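Local coordinates for protein Alpha/beta fold hydrolase (Pseudomonas aeruginosa, PDB 6I8W) that acts as a membrane-bound phospholipase A that degrades membrane phospholipids and is a virulence factor of the bacterium, at residues T64-H69 with V92-P97. Residues are numbered along the deposited sequence; the frame is centred on the assembly and turned at random.
Sequences TLLLIH and VALDLP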
ATOM      1  N   THR A  64      -3.242   8.812 -16.023  1.00 34.85           N
ATOM      2  CA  THR A  64      -3.186   8.682 -14.572  1.00 34.54           C
ATOM      3  C   THR A  64      -2.882   7.259 -14.155  1.00 33.02           C
ATOM      4  O   THR A  64      -3.476   6.302 -14.679  1.00 30.27           O
ATOM      5  CB  THR A  64      -4.516   9.124 -13.911  1.00 30.78           C
ATOM      6  OG1 THR A  64      -4.703  10.526 -14.120  1.00 33.82           O
ATOM      7  CG2 THR A  64      -4.497   8.850 -12.396  1.00 29.41           C
ATOM      8  N   LEU A  65      -1.916   7.124 -13.250  1.00 27.26           N
ATOM      9  CA  LEU A  65      -1.665   5.879 -12.538  1.00 30.71           C
ATOM     10  C   LEU A  65      -2.118   6.060 -11.102  1.00 31.90           C
ATOM     11  O   LEU A  65      -1.606   6.929 -10.403  1.00 29.97           O
ATOM     12  CB  LEU A  65      -0.176   5.491 -12.533  1.00 27.30           C
ATOM     13  CG  LEU A  65       0.634   5.516 -13.830  1.00 36.07           C
ATOM     14  CD1 LEU A  65       2.095   5.151 -13.531  1.00 34.17           C
ATOM     15  CD2 LEU A  65       0.043   4.538 -14.822  1.00 33.89           C
ATOM     16  N   LEU A  66      -3.045   5.228 -10.653  1.00 27.57           N
ATOM     17  CA  LEU A  66      -3.513   5.308  -9.271  1.00 25.84           C
ATOM     18  C   LEU A  66      -2.982   4.112  -8.489  1.00 27.60           C
ATOM     19  O   LEU A  66      -3.268   2.954  -8.823  1.00 31.46           O
ATOM     20  CB  LEU A  66      -5.051   5.353  -9.224  1.00 27.29           C
ATOM     21  CG  LEU A  66      -5.690   5.308  -7.837  1.00 29.96           C
ATOM     22  CD1 LEU A  66      -5.200   6.465  -6.979  1.00 28.07           C
ATOM     23  CD2 LEU A  66      -7.217   5.362  -7.975  1.00 33.60           C
ATOM     24  N   LEU A  67      -2.226   4.398  -7.435  1.00 24.10           N
ATOM     25  CA  LEU A  67      -1.501   3.375  -6.688  1.00 25.11           C
ATOM     26  C   LEU A  67      -2.147   3.149  -5.333  1.00 28.62           C
ATOM     27  O   LEU A  67      -2.392   4.107  -4.590  1.00 28.54           O
ATOM     28  CB  LEU A  67      -0.024   3.785  -6.508  1.00 24.97           C
ATOM     29  CG  LEU A  67       0.719   4.295  -7.751  1.00 27.66           C
ATOM     30  CD1 LEU A  67       2.167   4.689  -7.402  1.00 27.07           C
ATOM     31  CD2 LEU A  67       0.716   3.238  -8.852  1.00 26.68           C
ATOM     32  N   ILE A  68      -2.397   1.887  -4.992  1.00 25.71           N
ATOM     33  CA  ILE A  68      -3.151   1.576  -3.772  1.00 24.07           C
ATOM     34  C   ILE A  68      -2.341   0.658  -2.852  1.00 26.43           C
ATOM     35  O   ILE A  68      -2.062  -0.495  -3.191  1.00 30.29           O
ATOM     36  CB  ILE A  68      -4.501   0.895  -4.104  1.00 29.40           C
ATOM     37  CG1 ILE A  68      -5.247   1.670  -5.202  1.00 32.90           C
ATOM     38  CG2 ILE A  68      -5.362   0.737  -2.837  1.00 27.85           C
ATOM     39  CD1 ILE A  68      -6.535   0.974  -5.662  1.00 37.96           C
ATOM     40  N   HIS A  69      -1.986   1.173  -1.680  1.00 30.73           N
ATOM     41  CA  HIS A  69      -1.165   0.438  -0.721  1.00 27.74           C
ATOM     42  C   HIS A  69      -1.924  -0.734  -0.063  1.00 34.72           C
ATOM     43  O   HIS A  69      -3.151  -0.867  -0.197  1.00 30.70           O
ATOM     44  CB  HIS A  69      -0.683   1.406   0.359  1.00 24.71           C
ATOM     45  CG  HIS A  69      -1.804   1.931   1.199  1.00 24.67           C
ATOM     46  ND1 HIS A  69      -2.387   1.178   2.200  1.00 30.30           N
ATOM     47  CD2 HIS A  69      -2.499   3.094   1.151  1.00 25.59           C
ATOM     48  CE1 HIS A  69      -3.371   1.867   2.754  1.00 34.12           C
ATOM     49  NE2 HIS A  69      -3.463   3.038   2.138  1.00 29.34           N
ATOM     50  N   VAL A  92      -0.899   9.184  -8.846  1.00 28.27           N
ATOM     51  CA  VAL A  92      -1.678   9.459  -7.634  1.00 24.41           C
ATOM     52  C   VAL A  92      -1.573   8.259  -6.689  1.00 27.08           C
ATOM     53  O   VAL A  92      -1.770   7.105  -7.097  1.00 27.14           O
ATOM     54  CB  VAL A  92      -3.152   9.761  -7.964  1.00 30.70           C
ATOM     55  CG1 VAL A  92      -3.990   9.999  -6.669  1.00 26.80           C
ATOM     56  CG2 VAL A  92      -3.260  10.951  -8.907  1.00 32.19           C
ATOM     57  N   ALA A  93      -1.232   8.522  -5.431  1.00 27.96           N
ATOM     58  CA  ALA A  93      -1.209   7.467  -4.424  1.00 26.96           C
ATOM     59  C   ALA A  93      -2.013   7.926  -3.203  1.00 26.63           C
ATOM     60  O   ALA A  93      -1.639   8.907  -2.559  1.00 27.61           O
ATOM     61  CB  ALA A  93       0.235   7.128  -4.036  1.00 23.37           C
ATOM     62  N   LEU A  94      -3.128   7.255  -2.899  1.00 26.45           N
ATOM     63  CA  LEU A  94      -3.959   7.666  -1.757  1.00 25.47           C
ATOM     64  C   LEU A  94      -3.685   6.841  -0.495  1.00 27.56           C
ATOM     65  O   LEU A  94      -3.183   5.707  -0.565  1.00 26.48           O
ATOM     66  CB  LEU A  94      -5.471   7.576  -2.092  1.00 27.07           C
ATOM     67  CG  LEU A  94      -6.165   6.208  -1.968  1.00 31.90           C
ATOM     68  CD1 LEU A  94      -7.695   6.340  -2.124  1.00 32.07           C
ATOM     69  CD2 LEU A  94      -5.608   5.200  -2.983  1.00 32.72           C
ATOM     70  N   ASP A  95      -4.013   7.433   0.656  1.00 25.88           N
ATOM     71  CA  ASP A  95      -4.183   6.687   1.887  1.00 28.44           C
ATOM     72  C   ASP A  95      -5.612   6.182   1.921  1.00 31.70           C
ATOM     73  O   ASP A  95      -6.553   6.983   1.954  1.00 31.22           O
ATOM     74  CB  ASP A  95      -3.924   7.551   3.133  1.00 27.13           C
ATOM     75  CG  ASP A  95      -2.455   7.885   3.325  1.00 33.49           C
ATOM     76  OD1 ASP A  95      -1.607   7.118   2.831  1.00 30.34           O
ATOM     77  OD2 ASP A  95      -2.168   8.897   4.000  1.00 34.38           O
ATOM     78  N   LEU A  96      -5.797   4.872   1.926  1.00 28.98           N
ATOM     79  CA  LEU A  96      -7.155   4.344   2.094  1.00 28.38           C
ATOM     80  C   LEU A  96      -7.728   4.786   3.435  1.00 32.12           C
ATOM     81  O   LEU A  96      -6.990   4.877   4.416  1.00 34.25           O
ATOM     82  CB  LEU A  96      -7.149   2.818   2.003  1.00 31.97           C
ATOM     83  CG  LEU A  96      -6.803   2.254   0.615  1.00 34.31           C
ATOM     84  CD1 LEU A  96      -6.449   0.782   0.730  1.00 33.59           C
ATOM     85  CD2 LEU A  96      -7.970   2.443  -0.358  1.00 33.39           C
ATOM     86  N   PRO A  97      -9.039   5.101   3.473  1.00 33.01           N
ATOM     87  CA  PRO A  97      -9.733   5.261   4.748  1.00 35.26           C
ATOM     88  C   PRO A  97      -9.368   4.117   5.691  1.00 40.49           C
ATOM     89  O   PRO A  97      -9.281   2.961   5.241  1.00 33.65           O
ATOM     90  CB  PRO A  97     -11.220   5.210   4.351  1.00 38.89           C
ATOM     91  CG  PRO A  97     -11.227   5.764   2.954  1.00 38.26           C
ATOM     92  CD  PRO A  97      -9.946   5.273   2.321  1.00 35.54           C
TER
HETATM   93  O   HOH W   1      -1.494   4.099  -1.956  1.00 26.13           O
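His69 and Leu96 meet where two neighbouring parallel strands run out into loops. The backbone N-H of Leu96 donates to His69 NE2 (3.0 Å) in a nearly straight bond, reaching the nitrogen from slightly outside the ring plane. Beside NE2, His69 CD2 at the ring edge faces Leu94 O at 3.2 Å, in the plane of the ring. Leu96 CD1 lies over a face of the imidazole in a CH-pi contact, 4.2 Å from the ring centroid, and the same methyl also touches Ile68 CG2 at 3.7 Å. CG of His69 sits between its backbone N and carbonyl carbon (chi1 66°), which swings the ring across to the loop after Leu94.

Just before this junction the strands splay apart, and a bridging water fills in for direct pairing: it donates to Leu67 O and to Leu94 O and accepts from His69 N. Leu94 N, left by the same divergence, is buried without a partner. Farther back the ladder is regular, with Val92 gripped at both ends: its N donates to Leu65 O (2.8 Å) and its O accepts from Leu67 N (2.8 Å). Leu66, with CG anti to its backbone N (chi1 175°), brings CD1 to 3.7 Å from Val92 CG1 on the sheet face shared with Ile68, while Leu67 and Ala93 pair on the other.

His69 begins an HGFG sequence, consistent with the oxyanion-hole loop of alpha/beta hydrolases, and Ile68 touches the putative nucleophile elbow. The Asp95 side chain leaves its backbone pointing away from this contact, and its carboxylate forms a salt bridge with Lys75. Strand 64-68 lies between 90-94 and 131-136 in the central sheet, helix 112-125 packs on Leu66, Val92 and Leu96, and strand 50-57 flanks the far edge of 90-94.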